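Local coordinates for protein HTP-2 (Caenorhabditis elegans, PDB 4TZM) that binds a closure motif of HTP-3 through its HORMA domain and probably takes part in assembling the meiotic chromosome axis, at residues 97-102 with 207-212; 199-204 with 214-219; 44-49 with 127-132; 79-84 with 88-93; 48-53 with 242-247. One frame throughout, in Å; residues are numbered along the deposited sequence.

From the N terminus, helix 35-56 comes first and starts contacts 3 and 5, which share Val-48 and Val-49. Contact 4 closes early, folding the approach to helix 84-102 onto its first turns. It is nested inside the loops of contacts 3 and 5. Contact 1 starts late in the same helix. Contact 3 closes at strand 123-133, before contact 1 does, so these two cross. Contact 2 starts on strand 193-201. Contact 1 closes in the next loop, then contact 2 at strand 214-217, so they cross too. Contact 5 closes last, at strand 240-248, and encloses contacts 1, 2 and 4. Contacts 3 and 5 join helix to sheet; contacts 1 and 2 lie where the peptide binds.

Contact 1 (97-102 with 207-212); sequences GDATKD and SNFRID
Phe-209 holds CG opposite its own backbone N (chi1 174°), and this sends the ring from the loop toward Ala-99 and Asp-102. Ile-211 turns CG1 to the side of its backbone N (chi1 -61°) and then runs on extended, which brings CD1 to Ala-99. The shortest apolar touch joins Ala-99 CB and Ile-211 CD1, 3.6 Å apart. The same methyl lies at the edge of the Phe-209 ring, near its plane, with Ala-99 CB 4.2 Å from Phe-209 CZ. One methyl thus touches two loop side chains. Asp-102 reaches the ring from the next turn. Asp-102 OD2 is 3.6 Å from Phe-209 CE1, and the carboxylate plane is turned 41° from the ring plane. The oxygen comes obliquely to the ring, neither over a face nor at the edge. Within segment 97-102, Gly-97 O takes two donors. Thr-100 OG1 donates at 2.8 Å to Gly-97 O and lies in its carbonyl plane; Thr-100 N is the second donor. The helix is kinked at Thr-100 and Lys-101, whose N atoms miss the bond to the turn before. Phe-104 meets the Phe-209 ring edge-to-face, and Tyr-201 OH is hydrogen-bonded to Ile-211 N. Phe-209 O accepts a hydrogen bond from a basic side chain of the bound peptide. Loop 207-212 therefore probably belongs to the C-terminal safety belt that wraps closure motifs in HORMA domains, here laid against helix 84-102.

Contact 2 (199-204 with 214-219); sequences LKYTND and FDDSST
The Phe-214 ring carries Leu-199 CD2 on one face, almost over its centre. Leu-199 CD2 lies 3.3 Å from the ring centroid of Phe-214 and 7° off the normal, a tight CH-pi contact. The other methyl, Leu-199 CD1, sits over a face of the Tyr-201 ring, displaced toward the rim. Leu-199 spans both rings because CG stands in the crowded position between backbone N and carbonyl carbon (chi1 57°). Asp-216 OD2 approaches Tyr-201 CE1 at 4.3 Å, but its stronger partner is a basic side chain of the bound peptide, in a salt bridge. With an alanine in place of Phe-214, the Leu-199 methyl would probably lose the face it rests on and a gap would open. Strand segments 199-201 and 214-217 run at 67° to each other, their axes 9.1 Å apart at the closest. The bound peptide pairs antiparallel with both, and the backbone O of Leu-92, in helix 84-102, lies against the Phe-214 ring.

Contact 3 (44-49 with 127-132); sequences RAIYVV and MKFIYF
Ile-46 and Val-49 of helix 35-56 meet Met-127 and Phe-129 in the buried core of the HORMA domain. Met-127 leaves strand 123-133 extended through its first two torsions and bends at the last (chi3 -47°). Its methyl therefore turns to the helix, with Met-127 CE 4.1 Å from Val-49 CB. The sulfur touches one turn earlier: Met-127 SD is 4.0 Å from Ile-46 CG1. This is a helix laid along a sheet, as in the fold shared with Mad2. The helix and strand segments run nearly antiparallel, at 168°, with axes 11.4 Å apart. The CG1 branch of Ile-46 brings its end to the strand, and its tip meets the Phe-129 ring obliquely. Ile-46 CD1 comes to 3.8 Å from Phe-129 CZ. Leu-93 of helix 84-102 packs on Ile-46. On the sheet, Leu-105 and Ile-108 of strand 105-113 touch Phe-129, and Met-244 of strand 240-248 adjoins both Met-127 and Val-49.

Contact 4 (79-84 with 88-93); sequences LSFKNL and QIAQLL
Leu-79 lays its CD1 methyl on helix 84-102, where it meets two side chains one turn apart. CG lies beside the backbone N (chi1 -75°), and the outer torsion is near extended. Leu-79 CD1 reaches Ile-89 CG2 at 3.6 Å, the two side chains crossing at about a right angle. Ile-89 offers this branch because CG2 is anti to its backbone N. The same methyl, Leu-79 CD1, lies 4.1 Å from Leu-93 CD1. The CB of Phe-81 does not point at the helix, but CG beside the backbone N (chi1 -72°) lets the ring reach it. Phe-81 CE1 comes to 3.7 Å from Ala-90 CB, and the ring meets this methyl obliquely. His-87 meets that ring edge-to-face. Leu-84 O takes a backbone hydrogen bond from Gln-88 N at 3.0 Å, with the donor tilted from the carbonyl plane. Asn-83 is the N-cap: its OD1 accepts from Ala-86 N. Leu-79 O is hydrogen-bonded to Tyr-47 OH, and Leu-79 N to Ser-51 OG, both from helix 35-56. The chemistry is divided: aliphatic groups pack on the buried side, while the Asn-83 side chain caps Ala-86 N and Leu-84 O takes Gln-88 N at the helix start.

Contact 5 (48-53 with 242-247); sequences VVFSAV and AHMQCW
Apolar contacts gather on the end of Met-244, whose CE meets three residues of helix 35-56. Met-244 and Val-49 reach toward each other tip to tip, with Met-244 CE 3.7 Å from Val-49 CG1. One turn on, Val-53 CG2 lies 4.2 Å from Met-244 CE. The same Met-244 CE also approaches the ring, 4.3 Å from Phe-50 CE1. Met-244 leaves the strand with CG anti to its backbone N, then bends at the second torsion (chi2 68°), which carries the thioether to the helix. The second kind of interaction is Met-aromatic. Met-244 SD is 5.3 Å from the Phe-50 ring centroid and 31° off the ring normal. Helix and strand segments run nearly parallel, at 13°. Ile-174 and Val-178 of helix 164-185 touch Val-49 and Val-53, and Ile-232 of strand 228-235 packs on Met-244. Everything that meets here is buried and uncharged. Across this contact the helix and strand meet through apolar touches and one oblique sulfur-ring contact, with the thioether methyl set against Val-49, Phe-50 and Val-53 of one helix.

Contact 1 (97-102 with 207-212)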
# COMPACT_ATOMS: atom_id res chain seq x y z
N GLY A 97 -1.52 -0.35 8.68
CA GLY A 97 -2.10 -1.63 8.30
C GLY A 97 -3.02 -2.22 9.35
O GLY A 97 -4.06 -2.80 9.02
N ASP A 98 -2.66 -2.08 10.62
CA ASP A 98 -3.49 -2.64 11.69
C ASP A 98 -4.85 -1.95 11.74
O ASP A 98 -5.84 -2.53 12.19
CB ASP A 98 -2.80 -2.51 13.05
CG ASP A 98 -1.75 -3.59 13.27
OD1 ASP A 98 -1.87 -4.68 12.67
OD2 ASP A 98 -0.80 -3.35 14.04
N ALA A 99 -4.90 -0.71 11.26
CA ALA A 99 -6.14 0.05 11.23
C ALA A 99 -7.14 -0.46 10.18
O ALA A 99 -8.30 -0.06 10.19
CB ALA A 99 -5.84 1.52 11.00
N THR A 100 -6.70 -1.34 9.28
CA THR A 100 -7.65 -1.91 8.32
C THR A 100 -8.47 -3.03 8.98
O THR A 100 -9.55 -3.37 8.50
CB THR A 100 -6.98 -2.47 7.04
OG1 THR A 100 -6.16 -3.60 7.36
CG2 THR A 100 -6.14 -1.41 6.35
N LYS A 101 -7.96 -3.59 10.07
CA LYS A 101 -8.70 -4.60 10.81
C LYS A 101 -9.91 -3.97 11.48
O LYS A 101 -11.02 -4.50 11.43
CB LYS A 101 -7.82 -5.28 11.85
CG LYS A 101 -6.68 -6.05 11.24
CD LYS A 101 -5.92 -6.85 12.27
CE LYS A 101 -4.98 -7.81 11.57
NZ LYS A 101 -3.99 -8.40 12.51
N ASP A 102 -9.69 -2.82 12.11
CA ASP A 102 -10.77 -2.06 12.71
C ASP A 102 -11.67 -1.46 11.63
O ASP A 102 -12.84 -1.19 11.86
CB ASP A 102 -10.22 -0.95 13.61
CG ASP A 102 -9.25 -1.47 14.66
OD1 ASP A 102 -8.54 -2.46 14.39
OD2 ASP A 102 -9.20 -0.88 15.77
N SER A 207 -13.00 9.30 17.81
CA SER A 207 -12.07 10.41 18.02
C SER A 207 -10.90 10.01 18.91
O SER A 207 -9.81 10.56 18.79
CB SER A 207 -12.81 11.61 18.62
OG SER A 207 -13.68 12.20 17.67
N ASN A 208 -11.13 9.05 19.80
CA ASN A 208 -10.08 8.60 20.71
C ASN A 208 -9.14 7.58 20.07
O ASN A 208 -8.04 7.33 20.58
CB ASN A 208 -10.69 8.02 21.99
CG ASN A 208 -11.44 6.73 21.75
OD1 ASN A 208 -12.16 6.59 20.76
ND2 ASN A 208 -11.28 5.76 22.65
N PHE A 209 -9.56 7.00 18.96
CA PHE A 209 -8.70 6.07 18.23
C PHE A 209 -7.68 6.83 17.40
O PHE A 209 -8.03 7.65 16.56
CB PHE A 209 -9.53 5.15 17.32
CG PHE A 209 -8.70 4.26 16.44
CD1 PHE A 209 -8.21 3.05 16.92
CD2 PHE A 209 -8.39 4.63 15.13
CE1 PHE A 209 -7.44 2.23 16.11
CE2 PHE A 209 -7.61 3.81 14.32
CZ PHE A 209 -7.14 2.61 14.82
N ARG A 210 -6.40 6.55 17.64
CA ARG A 210 -5.34 7.18 16.87
C ARG A 210 -4.31 6.15 16.46
O ARG A 210 -3.94 5.27 17.24
CB ARG A 210 -4.67 8.30 17.68
CG ARG A 210 -3.62 9.07 16.90
CD ARG A 210 -2.94 10.12 17.77
NE ARG A 210 -2.23 9.52 18.90
CZ ARG A 210 -0.97 9.09 18.84
NH1 ARG A 210 -0.28 9.19 17.71
NH2 ARG A 210 -0.40 8.57 19.92
N ILE A 211 -3.85 6.24 15.22
CA ILE A 211 -2.86 5.30 14.74
C ILE A 211 -1.48 5.68 15.29
O ILE A 211 -1.07 6.84 15.24
CB ILE A 211 -2.86 5.25 13.20
CG1 ILE A 211 -4.24 4.77 12.72
CG2 ILE A 211 -1.76 4.33 12.69
CD1 ILE A 211 -4.46 4.89 11.24
N ASP A 212 -0.80 4.69 15.86
CA ASP A 212 0.49 4.92 16.51
C ASP A 212 1.52 5.41 15.50
O ASP A 212 1.75 4.78 14.47
CB ASP A 212 0.98 3.65 17.20
CG ASP A 212 2.04 3.93 18.26
OD1 ASP A 212 2.01 5.03 18.85
OD2 ASP A 212 2.89 3.05 18.52

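Contact 2 (199-204 with 214-219)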
# COMPACT_ATOMS: atom_id res chain seq x y z
N LEU A 199 -2.02 10.06 6.39
CA LEU A 199 -3.18 9.20 6.24
C LEU A 199 -4.50 9.90 6.54
O LEU A 199 -4.53 10.99 7.11
CB LEU A 199 -3.02 7.94 7.12
CG LEU A 199 -2.82 8.05 8.63
CD1 LEU A 199 -4.13 8.26 9.36
CD2 LEU A 199 -2.13 6.79 9.15
N LYS A 200 -5.59 9.27 6.12
CA LYS A 200 -6.92 9.80 6.34
C LYS A 200 -7.78 8.74 7.01
O LYS A 200 -7.88 7.62 6.53
CB LYS A 200 -7.54 10.24 5.02
CG LYS A 200 -8.96 10.77 5.12
CD LYS A 200 -9.51 11.13 3.75
CE LYS A 200 -10.94 11.64 3.82
NZ LYS A 200 -11.49 11.89 2.47
N TYR A 201 -8.38 9.11 8.14
CA TYR A 201 -9.25 8.20 8.87
C TYR A 201 -10.61 8.13 8.18
O TYR A 201 -11.00 9.06 7.46
CB TYR A 201 -9.41 8.64 10.32
CG TYR A 201 -8.14 8.62 11.15
CD1 TYR A 201 -7.28 9.71 11.18
CD2 TYR A 201 -7.82 7.51 11.92
CE1 TYR A 201 -6.13 9.69 11.94
CE2 TYR A 201 -6.67 7.48 12.69
CZ TYR A 201 -5.82 8.57 12.70
OH TYR A 201 -4.68 8.54 13.46
N THR A 202 -11.33 7.04 8.39
CA THR A 202 -12.70 6.92 7.89
C THR A 202 -13.66 7.65 8.82
O THR A 202 -13.28 8.08 9.91
CB THR A 202 -13.13 5.44 7.77
OG1 THR A 202 -13.04 4.81 9.05
CG2 THR A 202 -12.25 4.70 6.78
N ASN A 203 -14.91 7.81 8.39
CA ASN A 203 -15.92 8.48 9.19
C ASN A 203 -16.30 7.65 10.42
O ASN A 203 -16.71 8.19 11.45
CB ASN A 203 -17.18 8.77 8.36
CG ASN A 203 -16.87 9.52 7.08
OD1 ASN A 203 -15.83 10.17 6.96
ND2 ASN A 203 -17.77 9.43 6.11
N ASP A 204 -16.17 6.33 10.29
CA ASP A 204 -16.51 5.40 11.37
C ASP A 204 -15.53 5.49 12.53
O ASP A 204 -15.86 5.16 13.66
CB ASP A 204 -16.55 3.96 10.84
CG ASP A 204 -16.85 3.88 9.36
OD1 ASP A 204 -17.30 4.90 8.78
OD2 ASP A 204 -16.64 2.80 8.77
N PHE A 214 1.34 8.45 14.11
CA PHE A 214 0.71 9.51 13.32
C PHE A 214 -0.01 10.51 14.22
O PHE A 214 -1.06 10.21 14.78
CB PHE A 214 -0.27 8.91 12.31
CG PHE A 214 0.37 8.05 11.25
CD1 PHE A 214 0.64 6.71 11.50
CD2 PHE A 214 0.68 8.57 10.01
CE1 PHE A 214 1.22 5.91 10.52
CE2 PHE A 214 1.26 7.78 9.03
CZ PHE A 214 1.53 6.45 9.29
N ASP A 215 0.57 11.70 14.35
CA ASP A 215 -0.06 12.79 15.08
C ASP A 215 -1.21 13.34 14.25
O ASP A 215 -1.11 13.43 13.02
CB ASP A 215 0.95 13.90 15.39
CG ASP A 215 2.26 13.36 15.92
OD1 ASP A 215 2.22 12.36 16.68
OD2 ASP A 215 3.32 13.92 15.59
N ASP A 216 -2.30 13.73 14.91
CA ASP A 216 -3.47 14.25 14.21
C ASP A 216 -3.16 15.56 13.48
O ASP A 216 -2.29 16.32 13.89
CB ASP A 216 -4.63 14.46 15.18
CG ASP A 216 -5.40 13.18 15.44
OD1 ASP A 216 -4.98 12.39 16.31
OD2 ASP A 216 -6.44 12.96 14.78
N SER A 217 -3.88 15.80 12.39
CA SER A 217 -3.64 16.96 11.55
C SER A 217 -4.92 17.47 10.91
O SER A 217 -5.82 16.69 10.59
CB SER A 217 -2.61 16.62 10.47
OG SER A 217 -2.43 17.70 9.56
N SER A 218 -4.99 18.78 10.72
CA SER A 218 -6.10 19.39 10.01
C SER A 218 -5.73 19.61 8.54
O SER A 218 -6.42 20.33 7.82
CB SER A 218 -6.50 20.72 10.66
OG SER A 218 -5.36 21.55 10.85
N THR A 219 -4.64 18.98 8.12
CA THR A 219 -4.16 19.10 6.75
C THR A 219 -3.67 17.75 6.21
O THR A 219 -2.92 17.04 6.88
CB THR A 219 -3.02 20.13 6.64
OG1 THR A 219 -2.15 20.02 7.77
CG2 THR A 219 -3.58 21.55 6.59

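Contact 3 (44-49 with 127-132)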
# COMPACT_ATOMS: atom_id res chain seq x y z
N ARG A 44 0.47 -6.69 4.90
CA ARG A 44 1.67 -7.11 4.21
C ARG A 44 1.82 -6.36 2.89
O ARG A 44 2.94 -6.03 2.48
CB ARG A 44 1.66 -8.62 3.96
CG ARG A 44 1.40 -9.47 5.20
CD ARG A 44 2.39 -9.20 6.33
NE ARG A 44 3.73 -9.71 6.05
CZ ARG A 44 4.83 -8.97 6.06
NH1 ARG A 44 4.75 -7.67 6.34
NH2 ARG A 44 6.01 -9.51 5.79
N ALA A 45 0.70 -6.07 2.23
CA ALA A 45 0.72 -5.33 0.97
C ALA A 45 1.23 -3.90 1.15
O ALA A 45 2.02 -3.41 0.33
CB ALA A 45 -0.67 -5.31 0.35
N ILE A 46 0.78 -3.23 2.20
CA ILE A 46 1.26 -1.88 2.51
C ILE A 46 2.76 -1.90 2.73
O ILE A 46 3.49 -1.05 2.20
CB ILE A 46 0.57 -1.31 3.77
CG1 ILE A 46 -0.94 -1.14 3.53
CG2 ILE A 46 1.19 0.03 4.15
CD1 ILE A 46 -1.71 -0.73 4.78
N TYR A 47 3.23 -2.88 3.49
CA TYR A 47 4.65 -3.01 3.80
C TYR A 47 5.50 -3.25 2.56
O TYR A 47 6.57 -2.65 2.40
CB TYR A 47 4.86 -4.15 4.81
CG TYR A 47 6.31 -4.58 5.01
CD1 TYR A 47 7.16 -3.87 5.85
CD2 TYR A 47 6.80 -5.71 4.38
CE1 TYR A 47 8.48 -4.28 6.04
CE2 TYR A 47 8.11 -6.12 4.55
CZ TYR A 47 8.95 -5.40 5.39
OH TYR A 47 10.25 -5.81 5.56
N VAL A 48 5.01 -4.10 1.67
CA VAL A 48 5.78 -4.49 0.49
C VAL A 48 5.79 -3.38 -0.56
O VAL A 48 6.85 -3.02 -1.08
CB VAL A 48 5.25 -5.78 -0.13
CG1 VAL A 48 5.91 -6.04 -1.48
CG2 VAL A 48 5.48 -6.95 0.81
N VAL A 49 4.62 -2.84 -0.87
CA VAL A 49 4.53 -1.84 -1.93
C VAL A 49 5.24 -0.55 -1.54
O VAL A 49 6.02 -0.01 -2.33
CB VAL A 49 3.05 -1.55 -2.29
CG1 VAL A 49 2.98 -0.48 -3.37
CG2 VAL A 49 2.38 -2.82 -2.78
N MET A 127 -2.51 4.86 -1.42
CA MET A 127 -3.24 3.60 -1.37
C MET A 127 -4.58 3.81 -0.66
O MET A 127 -4.63 3.99 0.56
CB MET A 127 -2.41 2.52 -0.66
CG MET A 127 -2.96 1.11 -0.82
SD MET A 127 -1.86 -0.19 -0.20
CE MET A 127 -0.30 0.31 -0.92
N LYS A 128 -5.67 3.81 -1.43
CA LYS A 128 -7.00 4.06 -0.89
C LYS A 128 -7.77 2.76 -0.71
O LYS A 128 -7.67 1.85 -1.53
CB LYS A 128 -7.78 5.01 -1.81
CG LYS A 128 -7.14 6.38 -1.97
CD LYS A 128 -7.85 7.20 -3.03
CE LYS A 128 -7.22 8.58 -3.18
NZ LYS A 128 -7.90 9.41 -4.21
N PHE A 129 -8.55 2.68 0.36
CA PHE A 129 -9.16 1.42 0.74
C PHE A 129 -10.69 1.43 0.64
O PHE A 129 -11.34 2.47 0.71
CB PHE A 129 -8.72 1.05 2.17
CG PHE A 129 -7.25 0.72 2.27
CD1 PHE A 129 -6.32 1.72 2.50
CD2 PHE A 129 -6.81 -0.58 2.12
CE1 PHE A 129 -4.96 1.42 2.59
CE2 PHE A 129 -5.46 -0.89 2.20
CZ PHE A 129 -4.54 0.11 2.44
N ILE A 130 -11.25 0.23 0.45
CA ILE A 130 -12.69 0.02 0.49
C ILE A 130 -12.95 -1.18 1.38
O ILE A 130 -12.27 -2.20 1.27
CB ILE A 130 -13.29 -0.23 -0.91
CG1 ILE A 130 -12.97 0.93 -1.85
CG2 ILE A 130 -14.80 -0.46 -0.82
CD1 ILE A 130 -13.39 0.69 -3.28
N TYR A 131 -13.93 -1.06 2.27
CA TYR A 131 -14.26 -2.14 3.17
C TYR A 131 -15.57 -2.78 2.74
O TYR A 131 -16.50 -2.09 2.32
CB TYR A 131 -14.34 -1.61 4.61
CG TYR A 131 -13.00 -1.06 5.07
CD1 TYR A 131 -12.03 -1.90 5.58
CD2 TYR A 131 -12.71 0.30 4.97
CE1 TYR A 131 -10.80 -1.42 5.99
CE2 TYR A 131 -11.48 0.79 5.37
CZ TYR A 131 -10.53 -0.07 5.88
OH TYR A 131 -9.30 0.40 6.29
N PHE A 132 -15.64 -4.11 2.81
CA PHE A 132 -16.85 -4.82 2.41
C PHE A 132 -17.49 -5.54 3.59
O PHE A 132 -16.82 -5.88 4.57
CB PHE A 132 -16.56 -5.82 1.30
CG PHE A 132 -16.15 -5.19 -0.00
CD1 PHE A 132 -14.83 -4.83 -0.22
CD2 PHE A 132 -17.08 -4.97 -1.01
CE1 PHE A 132 -14.44 -4.26 -1.42
CE2 PHE A 132 -16.70 -4.39 -2.21
CZ PHE A 132 -15.38 -4.03 -2.42

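Contact 4 (79-84 with 88-93)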
# COMPACT_ATOMS: atom_id res chain seq x y z
N LEU A 79 11.87 -3.18 3.55
CA LEU A 79 12.57 -2.53 4.66
C LEU A 79 13.10 -3.56 5.66
O LEU A 79 12.42 -4.53 5.99
CB LEU A 79 11.64 -1.53 5.36
CG LEU A 79 11.38 -0.22 4.61
CD1 LEU A 79 10.14 0.48 5.16
CD2 LEU A 79 12.59 0.70 4.70
N SER A 80 14.33 -3.36 6.11
CA SER A 80 15.00 -4.31 7.00
C SER A 80 14.73 -3.99 8.46
O SER A 80 14.83 -2.83 8.88
CB SER A 80 16.50 -4.33 6.73
OG SER A 80 17.15 -5.29 7.55
N PHE A 81 14.39 -5.01 9.24
CA PHE A 81 14.07 -4.84 10.65
C PHE A 81 15.33 -4.78 11.52
O PHE A 81 15.24 -4.50 12.72
CB PHE A 81 13.15 -5.96 11.13
CG PHE A 81 11.74 -5.85 10.62
CD1 PHE A 81 10.80 -5.08 11.28
CD2 PHE A 81 11.36 -6.51 9.46
CE1 PHE A 81 9.51 -4.97 10.81
CE2 PHE A 81 10.07 -6.41 8.98
CZ PHE A 81 9.14 -5.64 9.66
N LYS A 82 16.48 -5.05 10.92
CA LYS A 82 17.76 -4.98 11.63
C LYS A 82 18.28 -3.54 11.68
O LYS A 82 18.89 -3.13 12.66
CB LYS A 82 18.79 -5.90 10.98
CG LYS A 82 18.50 -7.39 11.17
CD LYS A 82 19.39 -8.24 10.27
CE LYS A 82 18.96 -9.71 10.30
NZ LYS A 82 19.59 -10.50 9.20
N ASN A 83 18.04 -2.79 10.61
CA ASN A 83 18.32 -1.36 10.60
C ASN A 83 17.26 -0.62 11.41
O ASN A 83 16.06 -0.78 11.15
CB ASN A 83 18.38 -0.82 9.17
CG ASN A 83 18.84 0.62 9.11
OD1 ASN A 83 18.12 1.54 9.52
ND2 ASN A 83 20.03 0.84 8.57
N LEU A 84 17.69 0.17 12.38
CA LEU A 84 16.77 0.78 13.34
C LEU A 84 15.84 1.82 12.72
O LEU A 84 14.65 1.83 13.03
CB LEU A 84 17.55 1.42 14.50
CG LEU A 84 17.93 0.48 15.65
CD1 LEU A 84 18.83 1.17 16.66
CD2 LEU A 84 16.67 -0.05 16.32
N GLN A 88 11.75 1.57 12.19
CA GLN A 88 10.81 2.57 12.67
C GLN A 88 9.79 2.92 11.59
O GLN A 88 8.62 3.17 11.89
CB GLN A 88 11.56 3.83 13.13
CG GLN A 88 10.71 4.90 13.81
CD GLN A 88 11.56 6.03 14.37
OE1 GLN A 88 12.76 6.10 14.13
NE2 GLN A 88 10.92 6.92 15.13
N ILE A 89 10.23 2.94 10.34
CA ILE A 89 9.33 3.16 9.22
C ILE A 89 8.39 1.97 9.05
O ILE A 89 7.19 2.15 8.83
CB ILE A 89 10.10 3.40 7.91
CG1 ILE A 89 10.95 4.66 8.04
CG2 ILE A 89 9.13 3.52 6.75
CD1 ILE A 89 12.20 4.64 7.21
N ALA A 90 8.92 0.75 9.16
CA ALA A 90 8.08 -0.44 9.02
C ALA A 90 6.96 -0.46 10.06
O ALA A 90 5.84 -0.90 9.78
CB ALA A 90 8.93 -1.71 9.14
N GLN A 91 7.26 0.03 11.26
CA GLN A 91 6.26 0.09 12.32
C GLN A 91 5.17 1.10 12.01
O GLN A 91 4.00 0.86 12.29
CB GLN A 91 6.92 0.39 13.67
CG GLN A 91 7.53 -0.84 14.31
CD GLN A 91 7.79 -0.66 15.79
OE1 GLN A 91 7.33 0.30 16.40
NE2 GLN A 91 8.53 -1.60 16.38
N LEU A 92 5.56 2.22 11.41
CA LEU A 92 4.61 3.16 10.84
C LEU A 92 3.63 2.42 9.94
O LEU A 92 2.42 2.53 10.10
CB LEU A 92 5.32 4.25 10.05
CG LEU A 92 6.12 5.29 10.82
CD1 LEU A 92 6.82 6.21 9.84
CD2 LEU A 92 5.19 6.08 11.71
N LEU A 93 4.19 1.65 9.01
CA LEU A 93 3.39 0.94 8.02
C LEU A 93 2.53 -0.14 8.66
O LEU A 93 1.42 -0.40 8.20
CB LEU A 93 4.30 0.34 6.94
CG LEU A 93 5.16 1.37 6.22
CD1 LEU A 93 6.08 0.69 5.21
CD2 LEU A 93 4.28 2.41 5.55

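Contact 5 (48-53 with 242-247)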
# COMPACT_ATOMS: atom_id res chain seq x y z
N VAL A 48 5.01 -4.10 1.67
CA VAL A 48 5.78 -4.49 0.49
C VAL A 48 5.79 -3.38 -0.56
O VAL A 48 6.85 -3.02 -1.08
CB VAL A 48 5.25 -5.78 -0.13
CG1 VAL A 48 5.91 -6.04 -1.48
CG2 VAL A 48 5.48 -6.95 0.81
N VAL A 49 4.62 -2.84 -0.87
CA VAL A 49 4.53 -1.84 -1.93
C VAL A 49 5.24 -0.55 -1.54
O VAL A 49 6.02 -0.01 -2.33
CB VAL A 49 3.05 -1.55 -2.29
CG1 VAL A 49 2.98 -0.48 -3.37
CG2 VAL A 49 2.38 -2.82 -2.78
N PHE A 50 5.02 -0.06 -0.33
CA PHE A 50 5.67 1.18 0.10
C PHE A 50 7.17 1.02 0.30
O PHE A 50 7.92 1.99 0.16
CB PHE A 50 5.01 1.73 1.36
CG PHE A 50 3.74 2.46 1.09
CD1 PHE A 50 3.76 3.62 0.33
CD2 PHE A 50 2.53 1.99 1.55
CE1 PHE A 50 2.60 4.31 0.05
CE2 PHE A 50 1.36 2.67 1.27
CZ PHE A 50 1.39 3.83 0.52
N SER A 51 7.61 -0.19 0.61
CA SER A 51 9.04 -0.48 0.63
C SER A 51 9.63 -0.36 -0.76
O SER A 51 10.68 0.25 -0.95
CB SER A 51 9.32 -1.89 1.18
OG SER A 51 9.09 -1.94 2.57
N ALA A 52 8.94 -0.95 -1.73
CA ALA A 52 9.34 -0.88 -3.12
C ALA A 52 9.42 0.57 -3.59
O ALA A 52 10.37 0.96 -4.26
CB ALA A 52 8.39 -1.68 -4.00
N VAL A 53 8.42 1.37 -3.24
CA VAL A 53 8.40 2.77 -3.65
C VAL A 53 9.57 3.55 -3.05
O VAL A 53 10.27 4.27 -3.77
CB VAL A 53 7.10 3.47 -3.25
CG1 VAL A 53 7.16 4.95 -3.62
CG2 VAL A 53 5.91 2.81 -3.92
N ALA A 242 -8.09 -2.26 -2.30
CA ALA A 242 -7.16 -1.14 -2.27
C ALA A 242 -6.90 -0.61 -3.68
O ALA A 242 -6.87 -1.38 -4.65
CB ALA A 242 -5.86 -1.55 -1.61
N HIS A 243 -6.73 0.70 -3.80
CA HIS A 243 -6.39 1.32 -5.08
C HIS A 243 -5.10 2.13 -4.96
O HIS A 243 -5.02 3.07 -4.17
CB HIS A 243 -7.53 2.21 -5.57
CG HIS A 243 -7.33 2.75 -6.94
ND1 HIS A 243 -7.17 4.10 -7.19
CD2 HIS A 243 -7.24 2.13 -8.15
CE1 HIS A 243 -7.00 4.28 -8.49
NE2 HIS A 243 -7.04 3.11 -9.09
N MET A 244 -4.10 1.75 -5.76
CA MET A 244 -2.79 2.39 -5.73
C MET A 244 -2.66 3.40 -6.88
O MET A 244 -2.94 3.08 -8.04
CB MET A 244 -1.68 1.33 -5.80
CG MET A 244 -0.27 1.84 -5.53
SD MET A 244 0.01 2.37 -3.83
CE MET A 244 1.71 2.95 -3.92
N GLN A 245 -2.24 4.61 -6.55
CA GLN A 245 -2.15 5.69 -7.53
C GLN A 245 -0.86 6.48 -7.35
O GLN A 245 -0.27 6.49 -6.27
CB GLN A 245 -3.35 6.63 -7.40
CG GLN A 245 -4.33 6.57 -8.56
CD GLN A 245 -5.64 7.26 -8.26
OE1 GLN A 245 -5.94 7.58 -7.10
NE2 GLN A 245 -6.45 7.49 -9.29
N CYS A 246 -0.42 7.15 -8.41
CA CYS A 246 0.76 8.00 -8.33
C CYS A 246 0.52 9.32 -9.03
O CYS A 246 0.22 9.36 -10.22
CB CYS A 246 1.98 7.30 -8.93
SG CYS A 246 3.50 8.30 -8.98
N TRP A 247 0.64 10.40 -8.27
CA TRP A 247 0.72 11.75 -8.82
C TRP A 247 2.18 12.17 -8.76
O TRP A 247 2.86 11.88 -7.79
CB TRP A 247 -0.16 12.73 -8.05
CG TRP A 247 -1.63 12.56 -8.28
CD1 TRP A 247 -2.35 13.04 -9.33
CD2 TRP A 247 -2.56 11.89 -7.42
NE1 TRP A 247 -3.67 12.70 -9.20
CE2 TRP A 247 -3.83 12.00 -8.03
CE3 TRP A 247 -2.45 11.21 -6.21
CZ2 TRP A 247 -4.98 11.44 -7.46
CZ3 TRP A 247 -3.59 10.66 -5.64
CH2 TRP A 247 -4.84 10.78 -6.27